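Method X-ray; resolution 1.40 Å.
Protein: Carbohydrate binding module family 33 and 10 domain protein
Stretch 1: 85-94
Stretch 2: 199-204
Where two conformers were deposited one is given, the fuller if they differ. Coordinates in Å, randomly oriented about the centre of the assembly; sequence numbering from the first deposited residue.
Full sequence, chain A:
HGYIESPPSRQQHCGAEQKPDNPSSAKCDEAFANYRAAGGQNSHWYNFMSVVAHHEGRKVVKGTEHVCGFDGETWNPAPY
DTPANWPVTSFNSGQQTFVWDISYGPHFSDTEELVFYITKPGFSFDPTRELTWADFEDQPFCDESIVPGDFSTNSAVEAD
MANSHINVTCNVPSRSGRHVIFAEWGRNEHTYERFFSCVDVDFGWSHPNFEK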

# COMPACT_ATOMS: atom_id res chain seq x y z
N ASN A 85 12.97 2.90 9.65
CA ASN A 85 13.43 1.64 9.01
C ASN A 85 12.28 0.65 9.13
O ASN A 85 12.22 -0.10 10.12
CB ASN A 85 14.75 1.12 9.60
CG ASN A 85 15.38 0.04 8.74
OD1 ASN A 85 14.76 -0.45 7.80
ND2 ASN A 85 16.61 -0.33 9.07
N TRP A 86 11.35 0.69 8.18
CA TRP A 86 10.19 -0.23 8.14
C TRP A 86 10.66 -1.64 7.80
O TRP A 86 11.69 -1.82 7.13
CB TRP A 86 9.18 0.27 7.11
CG TRP A 86 8.45 1.51 7.49
CD1 TRP A 86 8.82 2.81 7.30
CD2 TRP A 86 7.17 1.55 8.15
NE1 TRP A 86 7.87 3.65 7.82
CE2 TRP A 86 6.84 2.90 8.33
CE3 TRP A 86 6.28 0.55 8.57
CZ2 TRP A 86 5.64 3.29 8.91
CZ3 TRP A 86 5.10 0.94 9.17
CH2 TRP A 86 4.79 2.29 9.33
N PRO A 87 9.90 -2.70 8.17
CA PRO A 87 10.21 -4.05 7.73
C PRO A 87 10.22 -4.13 6.20
O PRO A 87 9.36 -3.55 5.56
CB PRO A 87 9.08 -4.94 8.29
CG PRO A 87 8.42 -4.09 9.36
CD PRO A 87 8.67 -2.65 8.99
N VAL A 88 11.18 -4.86 5.64
CA VAL A 88 11.42 -4.96 4.17
C VAL A 88 11.42 -6.44 3.77
O VAL A 88 12.07 -7.24 4.50
CB VAL A 88 12.75 -4.30 3.79
CG1 VAL A 88 13.91 -5.24 4.09
CG2 VAL A 88 12.79 -3.87 2.33
N THR A 89 10.79 -6.79 2.65
CA THR A 89 10.81 -8.18 2.17
C THR A 89 11.45 -8.22 0.79
O THR A 89 11.36 -7.28 -0.03
CB THR A 89 9.47 -8.89 2.35
OG1 THR A 89 8.52 -8.12 1.63
CG2 THR A 89 9.05 -9.03 3.80
N SER A 90 12.16 -9.31 0.59
CA SER A 90 12.84 -9.60 -0.69
C SER A 90 11.79 -9.72 -1.80
O SER A 90 10.72 -10.28 -1.53
CB SER A 90 13.66 -10.85 -0.58
OG SER A 90 14.53 -10.95 -1.70
N PHE A 91 12.09 -9.19 -2.97
CA PHE A 91 11.11 -9.15 -4.06
C PHE A 91 11.83 -9.21 -5.39
O PHE A 91 12.98 -8.78 -5.46
CB PHE A 91 10.27 -7.90 -3.92
CG PHE A 91 8.91 -7.94 -4.56
CD1 PHE A 91 8.00 -8.92 -4.23
CD2 PHE A 91 8.51 -6.96 -5.45
CE1 PHE A 91 6.74 -8.96 -4.80
CE2 PHE A 91 7.25 -7.00 -6.02
CZ PHE A 91 6.36 -7.98 -5.68
N ASN A 92 11.10 -9.67 -6.40
CA ASN A 92 11.64 -9.83 -7.77
C ASN A 92 10.80 -8.97 -8.73
O ASN A 92 9.62 -8.70 -8.48
CB ASN A 92 11.68 -11.29 -8.20
CG ASN A 92 12.66 -12.18 -7.44
OD1 ASN A 92 13.79 -11.79 -7.18
ND2 ASN A 92 12.25 -13.39 -7.13
N SER A 93 11.43 -8.53 -9.80
CA SER A 93 10.74 -7.83 -10.90
C SER A 93 10.01 -8.85 -11.79
O SER A 93 10.01 -10.09 -11.52
CB SER A 93 11.72 -6.99 -11.67
OG SER A 93 12.61 -7.82 -12.37
N GLY A 94 9.31 -8.33 -12.79
CA GLY A 94 8.54 -9.16 -13.73
C GLY A 94 7.15 -9.46 -13.20
O GLY A 94 6.66 -8.75 -12.32
N VAL A 199 4.22 -0.82 0.22
CA VAL A 199 5.01 -2.05 0.42
C VAL A 199 6.49 -1.68 0.33
O VAL A 199 6.92 -1.14 -0.71
CB VAL A 199 4.66 -3.12 -0.62
CG1 VAL A 199 5.32 -4.43 -0.25
CG2 VAL A 199 3.15 -3.30 -0.76
N ASP A 200 7.25 -2.04 1.36
CA ASP A 200 8.72 -1.87 1.40
C ASP A 200 9.34 -3.15 0.86
O ASP A 200 9.15 -4.22 1.47
CB ASP A 200 9.16 -1.55 2.83
CG ASP A 200 8.67 -0.21 3.32
OD1 ASP A 200 9.23 0.81 2.90
OD2 ASP A 200 7.69 -0.18 4.06
N VAL A 201 10.06 -3.04 -0.26
CA VAL A 201 10.65 -4.20 -0.95
C VAL A 201 12.15 -3.99 -1.20
O VAL A 201 12.59 -2.86 -1.36
CB VAL A 201 9.91 -4.49 -2.26
CG1 VAL A 201 8.56 -5.12 -1.96
CG2 VAL A 201 9.79 -3.24 -3.11
N ASP A 202 12.89 -5.09 -1.16
CA ASP A 202 14.34 -5.11 -1.44
C ASP A 202 14.54 -6.03 -2.64
O ASP A 202 14.30 -7.24 -2.55
CB ASP A 202 15.14 -5.53 -0.21
CG ASP A 202 16.63 -5.68 -0.46
OD1 ASP A 202 17.12 -5.17 -1.48
OD2 ASP A 202 17.28 -6.37 0.37
N PHE A 203 14.95 -5.47 -3.76
CA PHE A 203 15.20 -6.21 -5.01
C PHE A 203 16.61 -6.81 -5.03
O PHE A 203 16.93 -7.52 -5.97
CB PHE A 203 15.01 -5.28 -6.21
CG PHE A 203 13.56 -4.96 -6.48
CD1 PHE A 203 12.94 -3.89 -5.86
CD2 PHE A 203 12.83 -5.72 -7.37
CE1 PHE A 203 11.62 -3.56 -6.16
CE2 PHE A 203 11.52 -5.39 -7.67
CZ PHE A 203 10.89 -4.33 -7.04
N GLY A 204 17.44 -6.47 -4.05
CA GLY A 204 18.83 -6.94 -4.03
C GLY A 204 19.62 -6.43 -5.23
O GLY A 204 19.17 -5.48 -5.94
O HOH W 1 7.01 -2.25 5.73
O HOH W 2 7.48 -5.92 2.95
O HOH W 3 15.94 -8.79 -1.38
O HOH W 4 15.11 -8.90 -7.42

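The two stretches pair as short parallel strands, with Thr-89 opposite Val-201 and Ser-90 opposite Asp-202. Three backbone hydrogen bonds join them. Thr-89 N donates to Asp-200 O at 3.3 Å, Asp-202 N to Thr-89 O at 2.9 Å, and Phe-91 N to Asp-202 O at 3.0 Å. Together the stretches bury 521 Å².

Asp-200 is buried and points toward stretch 1. Chi1 m (-67°) and chi2 -75° together place OD2 3.4 Å from Trp-86 CB. Its carboxylate is not left unpaired: water 1 donates to Asp-200 OD2 and to Pro-87 O, both at 2.7 Å, and both carboxylate oxygens have further hydrogen bonds elsewhere in the structure. The CB of Trp-86 points toward stretch 2, but chi1 m (-71°) leads the indole away.

Val-88 takes chi1 p (80°). This lays CG2 along the neighbouring strand, 3.6 Å from Val-201 C and 3.8 Å from Asp-202 CB. Thr-89, also p (59°), has its hydroxyl placed to donate to water 2 (OG1 to water O, 2.8 Å). That water donates in turn to Asp-200 O at 2.8 Å.

Ser-90 and Asp-202 share a sheet face, and both are t. Water 3 links Ser-90 OG (2.6 Å) to Asp-202 O (2.5 Å). Asp-202 OD1 accepts from Gly-204 N at 2.9 Å, within its own stretch. Gly-204 has positive phi (62°), which favours glycine.

Phe-91 is buried. Its CA-to-CB bond points toward stretch 2, and CB lies 3.8 Å from Val-201 CG1, an apolar contact. Chi1 t (-157°) sets the direction of the ring. Phe-203 has its CA-to-CB bond pointing away overall, yet chi1 m (-73°) brings the ring back. Its CZ lies 3.9 Å from Phe-91 CD2. The rings form an offset edge-to-face pair, with the edge of Phe-91 toward the face of Phe-203 and planes at 71°.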